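Local coordinates for protein ricin B lectin (Clostridium thermocellum, PDB 3VSF) that cleaves beta-1,3-galactan from chain ends as a family 43 glycoside hydrolase and binds galactose through a ricin-type lectin module, at residues G144-A149 with S165-Q170; G181-D186 with A203-D208; R362-N367 with L396-Y401; V373-D378 with V388-N393. One frame throughout, in Å; residues are numbered along the deposited sequence.

Contact 1: G144-A149 with S165-Q170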
loop_
_atom_site.group_PDB
_atom_site.type_symbol
_atom_site.label_atom_id
_atom_site.label_comp_id
_atom_site.label_asym_id
_atom_site.label_seq_id
_atom_site.Cartn_x
_atom_site.Cartn_y
_atom_site.Cartn_z
ATOM N N GLY A 144 -20.026 7.383 20.021
ATOM C CA GLY A 144 -21.377 7.751 19.638
ATOM C C GLY A 144 -21.416 8.995 18.772
ATOM O O GLY A 144 -22.312 9.158 17.943
ATOM N N GLN A 145 -20.439 9.874 18.966
ATOM C CA GLN A 145 -20.362 11.115 18.203
ATOM C C GLN A 145 -19.530 10.930 16.940
ATOM O O GLN A 145 -18.402 11.415 16.851
ATOM C CB GLN A 145 -19.765 12.233 19.060
ATOM C CG GLN A 145 -20.484 12.459 20.381
ATOM C CD GLN A 145 -21.902 12.964 20.201
ATOM O OE1 GLN A 145 -22.218 13.628 19.213
ATOM N NE2 GLN A 145 -22.768 12.648 21.157
ATOM N N ALA A 146 -20.088 10.222 15.964
ATOM C CA ALA A 146 -19.405 10.006 14.695
ATOM C C ALA A 146 -19.474 11.268 13.846
ATOM O O ALA A 146 -20.345 11.402 12.987
ATOM C CB ALA A 146 -20.019 8.834 13.956
ATOM N N ARG A 147 -18.553 12.193 14.091
ATOM C CA ARG A 147 -18.570 13.479 13.407
ATOM C C ARG A 147 -17.216 13.813 12.791
ATOM O O ARG A 147 -16.181 13.300 13.217
ATOM C CB ARG A 147 -18.991 14.588 14.373
ATOM C CG ARG A 147 -18.063 14.748 15.566
ATOM C CD ARG A 147 -18.448 15.935 16.435
ATOM N NE ARG A 147 -19.705 15.729 17.148
ATOM C CZ ARG A 147 -20.064 16.410 18.232
ATOM N NH1 ARG A 147 -19.257 17.334 18.735
ATOM N NH2 ARG A 147 -21.226 16.162 18.820
ATOM N N ALA A 148 -17.235 14.677 11.782
ATOM C CA ALA A 148 -16.012 15.155 11.155
ATOM C C ALA A 148 -15.585 16.471 11.791
ATOM O O ALA A 148 -16.400 17.174 12.387
ATOM C CB ALA A 148 -16.217 15.331 9.660
ATOM N N ALA A 149 -14.303 16.797 11.669
ATOM C CA ALA A 149 -13.781 18.049 12.202
ATOM C C ALA A 149 -12.955 18.765 11.141
ATOM O O ALA A 149 -12.390 18.131 10.252
ATOM C CB ALA A 149 -12.951 17.793 13.448
ATOM N N SER A 165 -16.662 20.806 14.880
ATOM C CA SER A 165 -16.930 19.398 14.624
ATOM C C SER A 165 -18.426 19.221 14.397
ATOM O O SER A 165 -19.237 19.906 15.018
ATOM C CB SER A 165 -16.457 18.538 15.795
ATOM O OG SER A 165 -17.099 18.912 17.000
ATOM N N PHE A 166 -18.791 18.308 13.505
ATOM C CA PHE A 166 -20.186 18.169 13.110
ATOM C C PHE A 166 -20.443 16.886 12.332
ATOM O O PHE A 166 -19.533 16.315 11.732
ATOM C CB PHE A 166 -20.595 19.359 12.242
ATOM C CG PHE A 166 -19.895 19.403 10.913
ATOM C CD1 PHE A 166 -20.529 18.959 9.765
ATOM C CD2 PHE A 166 -18.595 19.871 10.816
ATOM C CE1 PHE A 166 -19.884 18.992 8.541
ATOM C CE2 PHE A 166 -17.944 19.906 9.596
ATOM C CZ PHE A 166 -18.591 19.466 8.459
ATOM N N ARG A 167 -21.695 16.442 12.344
ATOM C CA ARG A 167 -22.125 15.341 11.494
ATOM C C ARG A 167 -22.705 15.922 10.211
ATOM O O ARG A 167 -23.680 16.673 10.252
ATOM C CB ARG A 167 -23.166 14.484 12.216
ATOM C CG ARG A 167 -22.640 13.819 13.479
ATOM C CD ARG A 167 -23.771 13.389 14.398
ATOM N NE ARG A 167 -24.524 12.254 13.874
ATOM C CZ ARG A 167 -24.342 10.995 14.259
ATOM N NH1 ARG A 167 -23.425 10.705 15.174
ATOM N NH2 ARG A 167 -25.078 10.027 13.734
ATOM N N PRO A 168 -22.096 15.586 9.067
ATOM C CA PRO A 168 -22.494 16.133 7.766
ATOM C C PRO A 168 -24.008 16.161 7.588
ATOM O O PRO A 168 -24.697 15.240 8.027
ATOM C CB PRO A 168 -21.869 15.150 6.778
ATOM C CG PRO A 168 -20.648 14.667 7.478
ATOM C CD PRO A 168 -21.006 14.602 8.939
ATOM N N MET A 169 -24.511 17.215 6.952
ATOM C CA MET A 169 -25.938 17.346 6.678
ATOM C C MET A 169 -26.753 17.375 7.970
ATOM O O MET A 169 -27.788 16.718 8.074
ATOM C CB MET A 169 -26.421 16.200 5.783
ATOM C CG MET A 169 -25.392 15.713 4.768
ATOM S SD MET A 169 -25.074 16.866 3.421
ATOM C CE MET A 169 -26.621 16.770 2.523
ATOM N N GLN A 170 -26.283 18.136 8.954
ATOM C CA GLN A 170 -26.978 18.245 10.234
ATOM C C GLN A 170 -28.261 19.059 10.115
ATOM O O GLN A 170 -29.271 18.741 10.744
ATOM C CB GLN A 170 -26.064 18.870 11.292
ATOM C CG GLN A 170 -25.522 17.881 12.309
ATOM C CD GLN A 170 -24.643 18.542 13.355
ATOM O OE1 GLN A 170 -24.363 19.739 13.280
ATOM N NE2 GLN A 170 -24.205 17.764 14.339
#
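Ser-165 OG is gripped by two groups: Arg-147 NH1 donates a hydrogen bond to it at 3.2 Å, and Glu-111 OE1 makes a weak hydrogen bond with it. The arginine reaches it because CG sits between the backbone N and the carbonyl carbon: chi1 of 61° and an extended chi2 carry CD past Ser-165 CB, and the bend at chi3 turns the guanidinium so that NH1 faces OG. OG meets the guanidinium near its edge, about 21° out of its plane. At the other end of the same guanidinium, NH2 makes a weak bond to Gln-145 OE1 (2.7 Å), so a serine hydroxyl and an amide oxygen together help to hold its orientation. Serine suits its place here, being small enough to lie beside the arginine stem while still offering an acceptor.

Below this polar edge the backbones pair. Ala-148 N donates to Phe-166 O at 2.8 Å, and Phe-166 N returns a bond to Ala-148 O at 2.9 Å. Ala-149 and Ser-165 form the neighbouring non-hydrogen-bonded pair, their CA atoms 4.2 Å apart. Ala-148 and Phe-166 share one face of the sheet, where the phenyl ring packs on Trp-134 and on Ile-221 of the adjoining sheet. Arg-167 lays its aliphatic stem along the first segment, CG 3.8 Å from Arg-147 CB, with Ala-146 O over one face of its guanidinium and NE bonded to Gly-181 O. Strands 147-153 and 161-166 thus form an antiparallel hairpin, the third and fourth strands of a four-stranded blade in the five-bladed beta-propeller characteristic of family 43.

Contact 2: G181-D186 with A203-D208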
loop_
_atom_site.group_PDB
_atom_site.type_symbol
_atom_site.label_atom_id
_atom_site.label_comp_id
_atom_site.label_asym_id
_atom_site.label_seq_id
_atom_site.Cartn_x
_atom_site.Cartn_y
_atom_site.Cartn_z
ATOM N N GLY A 181 -27.830 14.159 11.541
ATOM C CA GLY A 181 -26.647 14.224 10.704
ATOM C C GLY A 181 -26.037 12.859 10.450
ATOM O O GLY A 181 -26.045 11.990 11.322
ATOM N N TYR A 182 -25.508 12.673 9.245
ATOM C CA TYR A 182 -24.867 11.420 8.867
ATOM C C TYR A 182 -23.666 11.122 9.755
ATOM O O TYR A 182 -22.890 12.019 10.085
ATOM C CB TYR A 182 -24.417 11.481 7.407
ATOM C CG TYR A 182 -25.548 11.506 6.407
ATOM C CD1 TYR A 182 -26.654 10.681 6.558
ATOM C CD2 TYR A 182 -25.512 12.356 5.310
ATOM C CE1 TYR A 182 -27.690 10.699 5.644
ATOM C CE2 TYR A 182 -26.542 12.382 4.391
ATOM C CZ TYR A 182 -27.630 11.552 4.563
ATOM O OH TYR A 182 -28.659 11.576 3.649
ATOM N N MET A 183 -23.514 9.858 10.142
ATOM C CA MET A 183 -22.342 9.435 10.898
ATOM C C MET A 183 -21.096 9.592 10.033
ATOM O O MET A 183 -21.158 9.457 8.812
ATOM C CB MET A 183 -22.485 7.984 11.361
ATOM C CG MET A 183 -23.687 7.730 12.259
ATOM S SD MET A 183 -23.703 6.080 12.985
ATOM C CE MET A 183 -22.270 6.166 14.056
ATOM N N SER A 184 -19.967 9.884 10.671
ATOM C CA SER A 184 -18.721 10.101 9.946
ATOM C C SER A 184 -17.517 9.652 10.764
ATOM O O SER A 184 -17.049 10.376 11.645
ATOM C CB SER A 184 -18.575 11.576 9.565
ATOM O OG SER A 184 -17.321 11.827 8.957
ATOM N N ARG A 185 -17.019 8.455 10.471
ATOM C CA ARG A 185 -15.848 7.925 11.164
ATOM C C ARG A 185 -14.602 7.983 10.283
ATOM O O ARG A 185 -14.103 9.067 9.981
ATOM C CB ARG A 185 -16.107 6.499 11.656
ATOM C CG ARG A 185 -17.172 6.413 12.739
ATOM C CD ARG A 185 -17.017 5.154 13.576
ATOM N NE ARG A 185 -17.845 5.191 14.778
ATOM C CZ ARG A 185 -19.010 4.565 14.905
ATOM N NH1 ARG A 185 -19.492 3.844 13.901
ATOM N NH2 ARG A 185 -19.695 4.657 16.038
ATOM N N ASP A 186 -14.097 6.819 9.881
ATOM C CA ASP A 186 -12.929 6.762 9.006
ATOM C C ASP A 186 -13.153 7.629 7.775
ATOM O O ASP A 186 -14.160 7.485 7.082
ATOM C CB ASP A 186 -12.624 5.319 8.600
ATOM C CG ASP A 186 -12.076 4.493 9.748
ATOM O OD1 ASP A 186 -12.354 4.838 10.916
ATOM O OD2 ASP A 186 -11.365 3.500 9.482
ATOM N N ALA A 203 -20.410 6.216 6.817
ATOM C CA ALA A 203 -21.656 6.591 7.471
ATOM C C ALA A 203 -22.544 5.373 7.709
ATOM O O ALA A 203 -22.207 4.260 7.308
ATOM C CB ALA A 203 -22.394 7.631 6.642
ATOM N N ASN A 204 -23.678 5.597 8.367
ATOM C CA ASN A 204 -24.639 4.531 8.634
ATOM C C ASN A 204 -24.001 3.349 9.361
ATOM O O ASN A 204 -24.128 2.204 8.931
ATOM C CB ASN A 204 -25.292 4.065 7.329
ATOM C CG ASN A 204 -26.551 3.253 7.563
ATOM O OD1 ASN A 204 -26.731 2.651 8.622
ATOM N ND2 ASN A 204 -27.432 3.230 6.570
ATOM N N GLU A 205 -23.317 3.636 10.465
ATOM C CA GLU A 205 -22.638 2.605 11.247
ATOM C C GLU A 205 -21.526 1.920 10.456
ATOM O O GLU A 205 -21.420 0.693 10.454
ATOM C CB GLU A 205 -23.636 1.564 11.760
ATOM C CG GLU A 205 -24.373 1.983 13.019
ATOM C CD GLU A 205 -23.441 2.168 14.200
ATOM O OE1 GLU A 205 -23.333 3.308 14.699
ATOM O OE2 GLU A 205 -22.816 1.175 14.630
ATOM N N ASN A 206 -20.700 2.721 9.789
ATOM C CA ASN A 206 -19.582 2.207 9.002
ATOM C C ASN A 206 -20.008 1.200 7.934
ATOM O O ASN A 206 -19.171 0.505 7.359
ATOM C CB ASN A 206 -18.521 1.587 9.915
ATOM C CG ASN A 206 -17.981 2.570 10.936
ATOM O OD1 ASN A 206 -18.057 3.786 10.747
ATOM N ND2 ASN A 206 -17.428 2.049 12.025
ATOM N N MET A 207 -21.308 1.128 7.667
ATOM C CA MET A 207 -21.832 0.189 6.683
ATOM C C MET A 207 -21.839 0.793 5.283
ATOM O O MET A 207 -21.737 0.077 4.287
ATOM C CB MET A 207 -23.244 -0.261 7.065
ATOM C CG MET A 207 -23.326 -1.006 8.387
ATOM S SD MET A 207 -22.443 -2.578 8.363
ATOM C CE MET A 207 -23.256 -3.404 6.996
ATOM N N ASP A 208 -21.963 2.115 5.213
ATOM C CA ASP A 208 -22.000 2.808 3.931
ATOM C C ASP A 208 -20.901 3.858 3.841
ATOM O O ASP A 208 -20.494 4.435 4.849
ATOM C CB ASP A 208 -23.367 3.464 3.716
ATOM C CG ASP A 208 -24.516 2.485 3.860
ATOM O OD1 ASP A 208 -24.293 1.271 3.671
ATOM O OD2 ASP A 208 -25.645 2.929 4.161
#
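Met-183 and Ala-203 bring their CA atoms to 4.5 Å where the extended loop 181-186 passes a tight hairpin end, the type I' turn from Asn-204 to Met-207. No clear hydrogen bond spans the two segments, although Ala-203 CA makes a CA-H...O contact of 3.2 Å to Met-183 O. Asp-176 OD1 ties the two backbones together from outside, accepting from both Met-183 N and Asn-204 N.

The CB of Met-183 points toward the turn; chi1 and an extended chi2 bring SD to 3.5 Å from Glu-205 N, and the bend at chi3 (66°) swings CE beside the glutamate carboxylate. A flexible thioether suits this place, since it can follow the turn without demanding a polar partner.

The turn links strands 197-203 and 208-214, the middle pair of the third propeller blade, and loop 181-186 is part of the connection from the second blade into the innermost strand 187-191 of the third. Asn-204, Glu-205 and Asn-206 all have positive phi, a conformation asparagine tolerates well. Met-207 and Asp-208 both face Ala-203 in a classic beta bulge.

Arg-185 runs extended from CG to NE and crosses the Asn-206 side chain at about a right angle, with Asn-206 CG in plane at the guanidinium edge, 3.6 Å from NH1. A long salt bridge joins Arg-185 NH1 to Glu-205 OE1 at 4.0 Å, the two planes nearly perpendicular (88°), while NH2 donates to Tyr-143 O. On the far flank, Tyr-182 CB approaches Ala-203 CB at 4.4 Å, and the tyrosine ring meets His-210 edge-to-face.

Contact 3: R362-N367 with L396-Y401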
loop_
_atom_site.group_PDB
_atom_site.type_symbol
_atom_site.label_atom_id
_atom_site.label_comp_id
_atom_site.label_asym_id
_atom_site.label_seq_id
_atom_site.Cartn_x
_atom_site.Cartn_y
_atom_site.Cartn_z
ATOM N N ARG A 362 23.525 -10.802 -10.214
ATOM C CA ARG A 362 22.644 -11.424 -11.198
ATOM C C ARG A 362 23.007 -12.892 -11.406
ATOM O O ARG A 362 24.174 -13.271 -11.306
ATOM C CB ARG A 362 22.722 -10.670 -12.526
ATOM C CG ARG A 362 22.136 -9.267 -12.484
ATOM C CD ARG A 362 22.676 -8.419 -13.625
ATOM N NE ARG A 362 21.659 -7.538 -14.195
ATOM C CZ ARG A 362 21.369 -6.326 -13.732
ATOM N NH1 ARG A 362 22.013 -5.843 -12.678
ATOM N NH2 ARG A 362 20.430 -5.598 -14.322
ATOM N N TYR A 363 22.005 -13.716 -11.697
ATOM C CA TYR A 363 22.228 -15.148 -11.872
ATOM C C TYR A 363 21.497 -15.727 -13.079
ATOM O O TYR A 363 20.521 -15.157 -13.568
ATOM C CB TYR A 363 21.800 -15.917 -10.620
ATOM C CG TYR A 363 22.631 -15.640 -9.389
ATOM C CD1 TYR A 363 23.866 -16.251 -9.210
ATOM C CD2 TYR A 363 22.174 -14.785 -8.397
ATOM C CE1 TYR A 363 24.626 -16.008 -8.082
ATOM C CE2 TYR A 363 22.927 -14.536 -7.265
ATOM C CZ TYR A 363 24.152 -15.150 -7.113
ATOM O OH TYR A 363 24.906 -14.904 -5.989
ATOM N N LYS A 364 21.990 -16.867 -13.550
ATOM C CA LYS A 364 21.299 -17.671 -14.548
ATOM C C LYS A 364 21.102 -19.069 -13.982
ATOM O O LYS A 364 22.007 -19.622 -13.356
ATOM C CB LYS A 364 22.104 -17.748 -15.844
ATOM C CG LYS A 364 21.856 -16.607 -16.815
ATOM C CD LYS A 364 22.754 -16.733 -18.038
ATOM C CE LYS A 364 22.400 -15.705 -19.102
ATOM N NZ LYS A 364 21.053 -15.952 -19.688
ATOM N N LEU A 365 19.920 -19.636 -14.191
ATOM C CA LEU A 365 19.635 -20.985 -13.714
ATOM C C LEU A 365 19.654 -21.981 -14.867
ATOM O O LEU A 365 18.723 -22.037 -15.668
ATOM C CB LEU A 365 18.293 -21.026 -12.981
ATOM C CG LEU A 365 18.268 -20.282 -11.643
ATOM C CD1 LEU A 365 16.875 -20.288 -11.040
ATOM C CD2 LEU A 365 19.273 -20.895 -10.682
ATOM N N VAL A 366 20.724 -22.767 -14.941
ATOM C CA VAL A 366 20.919 -23.697 -16.046
ATOM C C VAL A 366 20.491 -25.113 -15.678
ATOM O O VAL A 366 20.966 -25.680 -14.696
ATOM C CB VAL A 366 22.393 -23.728 -16.489
ATOM C CG1 VAL A 366 22.540 -24.517 -17.778
ATOM C CG2 VAL A 366 22.921 -22.313 -16.663
ATOM N N ASN A 367 19.591 -25.679 -16.477
ATOM C CA ASN A 367 19.120 -27.040 -16.260
ATOM C C ASN A 367 20.191 -28.067 -16.620
ATOM O O ASN A 367 20.865 -27.939 -17.641
ATOM C CB ASN A 367 17.849 -27.302 -17.072
ATOM C CG ASN A 367 17.215 -28.641 -16.747
ATOM O OD1 ASN A 367 17.248 -29.095 -15.602
ATOM N ND2 ASN A 367 16.638 -29.284 -17.756
ATOM N N LEU A 396 17.913 -10.289 -20.671
ATOM C CA LEU A 396 17.474 -9.836 -19.354
ATOM C C LEU A 396 16.528 -10.829 -18.687
ATOM O O LEU A 396 16.676 -11.141 -17.505
ATOM C CB LEU A 396 16.800 -8.466 -19.456
ATOM C CG LEU A 396 17.721 -7.253 -19.592
ATOM C CD1 LEU A 396 16.910 -5.987 -19.827
ATOM C CD2 LEU A 396 18.600 -7.110 -18.358
ATOM N N SER A 397 15.559 -11.324 -19.451
ATOM C CA SER A 397 14.546 -12.230 -18.921
ATOM C C SER A 397 15.155 -13.470 -18.273
ATOM O O SER A 397 14.497 -14.160 -17.496
ATOM C CB SER A 397 13.576 -12.646 -20.028
ATOM O OG SER A 397 12.989 -11.514 -20.642
ATOM N N GLN A 398 16.414 -13.747 -18.593
ATOM C CA GLN A 398 17.081 -14.941 -18.088
ATOM C C GLN A 398 18.006 -14.630 -16.914
ATOM O O GLN A 398 18.822 -15.463 -16.520
ATOM C CB GLN A 398 17.862 -15.625 -19.211
ATOM C CG GLN A 398 17.000 -16.054 -20.385
ATOM C CD GLN A 398 17.805 -16.706 -21.492
ATOM O OE1 GLN A 398 19.031 -16.610 -21.522
ATOM N NE2 GLN A 398 17.116 -17.376 -22.409
ATOM N N GLN A 399 17.873 -13.431 -16.359
ATOM C CA GLN A 399 18.691 -13.021 -15.224
ATOM C C GLN A 399 17.829 -12.876 -13.974
ATOM O O GLN A 399 16.719 -12.345 -14.036
ATOM C CB GLN A 399 19.420 -11.714 -15.538
ATOM C CG GLN A 399 20.168 -11.741 -16.864
ATOM C CD GLN A 399 20.930 -10.461 -17.136
ATOM O OE1 GLN A 399 21.420 -9.807 -16.215
ATOM N NE2 GLN A 399 21.032 -10.092 -18.408
ATOM N N TRP A 400 18.338 -13.348 -12.840
ATOM C CA TRP A 400 17.541 -13.403 -11.619
ATOM C C TRP A 400 18.308 -12.951 -10.378
ATOM O O TRP A 400 19.472 -13.308 -10.191
ATOM C CB TRP A 400 17.010 -14.824 -11.406
ATOM C CG TRP A 400 16.240 -15.359 -12.578
ATOM C CD1 TRP A 400 16.758 -15.900 -13.719
ATOM C CD2 TRP A 400 14.816 -15.410 -12.720
ATOM N NE1 TRP A 400 15.744 -16.280 -14.565
ATOM C CE2 TRP A 400 14.541 -15.991 -13.974
ATOM C CE3 TRP A 400 13.745 -15.020 -11.910
ATOM C CZ2 TRP A 400 13.242 -16.191 -14.437
ATOM C CZ3 TRP A 400 12.457 -15.220 -12.370
ATOM C CH2 TRP A 400 12.216 -15.799 -13.623
ATOM N N TYR A 401 17.645 -12.165 -9.532
ATOM C CA TYR A 401 18.201 -11.780 -8.241
ATOM C C TYR A 401 17.856 -12.835 -7.200
ATOM O O TYR A 401 16.933 -13.624 -7.391
ATOM C CB TYR A 401 17.640 -10.434 -7.782
ATOM C CG TYR A 401 17.970 -9.263 -8.676
ATOM C CD1 TYR A 401 19.265 -8.771 -8.761
ATOM C CD2 TYR A 401 16.979 -8.632 -9.416
ATOM C CE1 TYR A 401 19.566 -7.694 -9.572
ATOM C CE2 TYR A 401 17.271 -7.554 -10.228
ATOM C CZ TYR A 401 18.566 -7.090 -10.303
ATOM O OH TYR A 401 18.861 -6.017 -11.111
#
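This is a single antiparallel beta bridge between Tyr-363 and Trp-400, joining the first strand of the beta-trefoil lectin domain to the start of strand 400-404. Trp-400 N donates to Tyr-363 O at 2.9 Å; the return bond, Tyr-363 N to Trp-400 O (3.0 Å), is weak. Gln-399 CA adds a CA-H...O contact to the same Tyr-363 O.

Side chains extend the pairing. Arg-362 NE gives a weak bond to Gln-399 OE1 at 3.0 Å, in the plane of the guanidinium at its edge, and Gln-399 NE2 holds Ser-395 O. Alongside, Tyr-401 points the same way as Arg-362 and sets its OH 3.2 Å above the guanidinium plane, offset toward its rim, the ring turned 70° from it. Lys-364 lays CG 3.3 Å from Gln-398 O.

Gln-398 and Trp-400 belong to the QxW motif of ricin-type lectins: the glutamine amide bonds Thr-391 O and Asn-393 N, while the indole NE1 reaches Leu-374 O, pinning the adjacent hairpin. Strands 363-367 and 400-404 are the two outermost of a six-stranded antiparallel sheet, flanked by 494-498 and 409-414, and the bridge closes that sheet into a barrel.

Contact 4: V373-D378 with V388-N393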
loop_
_atom_site.group_PDB
_atom_site.type_symbol
_atom_site.label_atom_id
_atom_site.label_comp_id
_atom_site.label_asym_id
_atom_site.label_seq_id
_atom_site.Cartn_x
_atom_site.Cartn_y
_atom_site.Cartn_z
ATOM N N VAL A 373 18.243 -22.454 -19.798
ATOM C CA VAL A 373 18.209 -21.635 -18.590
ATOM C C VAL A 373 16.803 -21.142 -18.262
ATOM O O VAL A 373 15.943 -21.055 -19.139
ATOM C CB VAL A 373 19.149 -20.421 -18.703
ATOM C CG1 VAL A 373 20.581 -20.881 -18.935
ATOM C CG2 VAL A 373 18.691 -19.497 -19.820
ATOM N N LEU A 374 16.579 -20.818 -16.993
ATOM C CA LEU A 374 15.283 -20.329 -16.542
ATOM C C LEU A 374 14.960 -18.995 -17.205
ATOM O O LEU A 374 15.780 -18.076 -17.203
ATOM C CB LEU A 374 15.265 -20.181 -15.020
ATOM C CG LEU A 374 13.877 -20.193 -14.380
ATOM C CD1 LEU A 374 13.185 -21.514 -14.669
ATOM C CD2 LEU A 374 13.969 -19.949 -12.883
ATOM N N ASP A 375 13.762 -18.895 -17.770
ATOM C CA ASP A 375 13.379 -17.721 -18.545
ATOM C C ASP A 375 11.880 -17.458 -18.430
ATOM O O ASP A 375 11.138 -18.268 -17.874
ATOM C CB ASP A 375 13.769 -17.919 -20.014
ATOM C CG ASP A 375 13.579 -16.667 -20.848
ATOM O OD1 ASP A 375 13.823 -15.561 -20.327
ATOM O OD2 ASP A 375 13.185 -16.789 -22.029
ATOM N N VAL A 376 11.442 -16.316 -18.949
ATOM C CA VAL A 376 10.023 -15.989 -19.000
ATOM C C VAL A 376 9.531 -16.102 -20.437
ATOM O O VAL A 376 10.202 -15.652 -21.365
ATOM C CB VAL A 376 9.748 -14.564 -18.479
ATOM C CG1 VAL A 376 8.276 -14.217 -18.627
ATOM C CG2 VAL A 376 10.188 -14.435 -17.029
ATOM N N LEU A 377 8.363 -16.710 -20.622
ATOM C CA LEU A 377 7.802 -16.894 -21.956
ATOM C C LEU A 377 7.741 -15.578 -22.724
ATOM O O LEU A 377 7.200 -14.585 -22.233
ATOM C CB LEU A 377 6.410 -17.524 -21.879
ATOM C CG LEU A 377 5.717 -17.756 -23.224
ATOM C CD1 LEU A 377 6.604 -18.575 -24.152
ATOM C CD2 LEU A 377 4.366 -18.430 -23.033
ATOM N N ASP A 378 8.301 -15.579 -23.930
ATOM C CA ASP A 378 8.330 -14.391 -24.778
ATOM C C ASP A 378 9.004 -13.213 -24.082
ATOM O O ASP A 378 8.781 -12.059 -24.445
ATOM C CB ASP A 378 6.914 -14.005 -25.217
ATOM C CG ASP A 378 6.285 -15.039 -26.132
ATOM O OD1 ASP A 378 7.022 -15.662 -26.924
ATOM O OD2 ASP A 378 5.052 -15.228 -26.060
ATOM N N VAL A 388 9.372 -20.499 -18.570
ATOM C CA VAL A 388 9.839 -21.544 -19.471
ATOM C C VAL A 388 11.361 -21.608 -19.496
ATOM O O VAL A 388 12.037 -20.678 -19.060
ATOM C CB VAL A 388 9.337 -21.313 -20.908
ATOM C CG1 VAL A 388 7.817 -21.316 -20.948
ATOM C CG2 VAL A 388 9.886 -20.005 -21.456
ATOM N N GLN A 389 11.895 -22.713 -20.007
ATOM C CA GLN A 389 13.332 -22.836 -20.212
ATOM C C GLN A 389 13.674 -22.366 -21.619
ATOM O O GLN A 389 12.902 -22.573 -22.556
ATOM C CB GLN A 389 13.793 -24.281 -20.017
ATOM C CG GLN A 389 13.355 -25.230 -21.123
ATOM C CD GLN A 389 14.041 -26.579 -21.039
ATOM O OE1 GLN A 389 14.775 -26.856 -20.092
ATOM N NE2 GLN A 389 13.804 -27.426 -22.033
ATOM N N TRP A 390 14.829 -21.727 -21.766
ATOM C CA TRP A 390 15.249 -21.225 -23.067
ATOM C C TRP A 390 16.764 -21.271 -23.204
ATOM O O TRP A 390 17.483 -21.414 -22.215
ATOM C CB TRP A 390 14.744 -19.797 -23.278
ATOM C CG TRP A 390 14.613 -19.418 -24.720
ATOM C CD1 TRP A 390 15.565 -18.842 -25.508
ATOM C CD2 TRP A 390 13.457 -19.592 -25.547
ATOM N NE1 TRP A 390 15.074 -18.645 -26.776
ATOM C CE2 TRP A 390 13.781 -19.097 -26.826
ATOM C CE3 TRP A 390 12.179 -20.118 -25.331
ATOM C CZ2 TRP A 390 12.875 -19.113 -27.884
ATOM C CZ3 TRP A 390 11.281 -20.132 -26.382
ATOM C CH2 TRP A 390 11.633 -19.633 -27.643
ATOM N N THR A 391 17.244 -21.149 -24.437
ATOM C CA THR A 391 18.675 -21.179 -24.707
ATOM C C THR A 391 19.366 -19.953 -24.119
ATOM O O THR A 391 18.871 -18.832 -24.241
ATOM C CB THR A 391 18.963 -21.244 -26.219
ATOM O OG1 THR A 391 18.320 -22.393 -26.784
ATOM C CG2 THR A 391 20.459 -21.329 -26.473
ATOM N N ASP A 392 20.510 -20.176 -23.478
ATOM C CA ASP A 392 21.289 -19.091 -22.899
ATOM C C ASP A 392 21.645 -18.065 -23.970
ATOM O O ASP A 392 22.534 -18.296 -24.789
ATOM C CB ASP A 392 22.564 -19.640 -22.254
ATOM C CG ASP A 392 23.311 -18.592 -21.449
ATOM O OD1 ASP A 392 23.160 -17.388 -21.744
ATOM O OD2 ASP A 392 24.053 -18.976 -20.519
ATOM N N ASN A 393 20.946 -16.935 -23.962
ATOM C CA ASN A 393 21.194 -15.879 -24.938
ATOM C C ASN A 393 21.596 -14.559 -24.284
ATOM O O ASN A 393 21.556 -13.505 -24.918
ATOM C CB ASN A 393 19.972 -15.679 -25.840
ATOM C CG ASN A 393 18.765 -15.159 -25.085
ATOM O OD1 ASN A 393 18.705 -15.235 -23.858
ATOM N ND2 ASN A 393 17.790 -14.633 -25.818
#
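Four backbone hydrogen bonds hold this hairpin together. Val-373 N donates to Trp-390 O at 2.7 Å, almost straight at 174°, and Trp-390 N answers to Val-373 O at 2.9 Å. One pair further on, Asp-375 N reaches Val-388 O (2.8 Å) and Val-388 N returns to Asp-375 O (2.9 Å). Leu-374 and Gln-389 form the non-hydrogen-bonded pair between them. Their side chains share one face: Leu-374 packs on Leu-365, Ile-387 and Ile-481, as a core leucine should, while the Gln-389 amide bonds Ser-370 and Glu-476.

The opposite face carries Val-373, Asp-375, Val-388 and Trp-390. With CG trans to the amide nitrogen (chi1 -172°), Asp-375 runs beside Trp-390, and its OD2 rests 3.6 Å from the CB of Trp-390, carboxylate and indole planes 63° apart. Branched Val-388 fills the end of the strand pair, setting CG2 3.7 Å from Leu-377 N and CG1 against the leucine CB. At the other end Val-373 CG1 touches Asp-392 CB at 4.1 Å.

One face thus pairs a core leucine with a buried glutamine whose amide is satisfied by Ser-370 and Glu-476; the other sets an acid beside an aromatic among valines. Asp-375 lies in a Leu-Asp-Val tripeptide like the one carrying galactose-binding Asp-422, consistent with a related sugar pocket.

Overall arrangement
The four contacts form two pairs, one in each domain. Contacts 1 and 2 have centres 9 Å apart in the propeller and are joined by probable hydrogen bonds from Ser-184 N to Ala-146 O (2.8 Å) and from Tyr-182 N to Pro-168 O (3.0 Å), tying the end of the second blade to the connection that leads into the third. Contacts 3 and 4, also 9 Å between centres, share the lectin domain, and contact 4 is nested within the chain loop that contact 3 closes. Between the pairs, centres lie 52 to 59 Å apart, on opposite sides of the chain's centre. Galactose-binding Asp-422 has its side chain about 9 Å from that of Trp-400 and about 11 Å from that of Val-376.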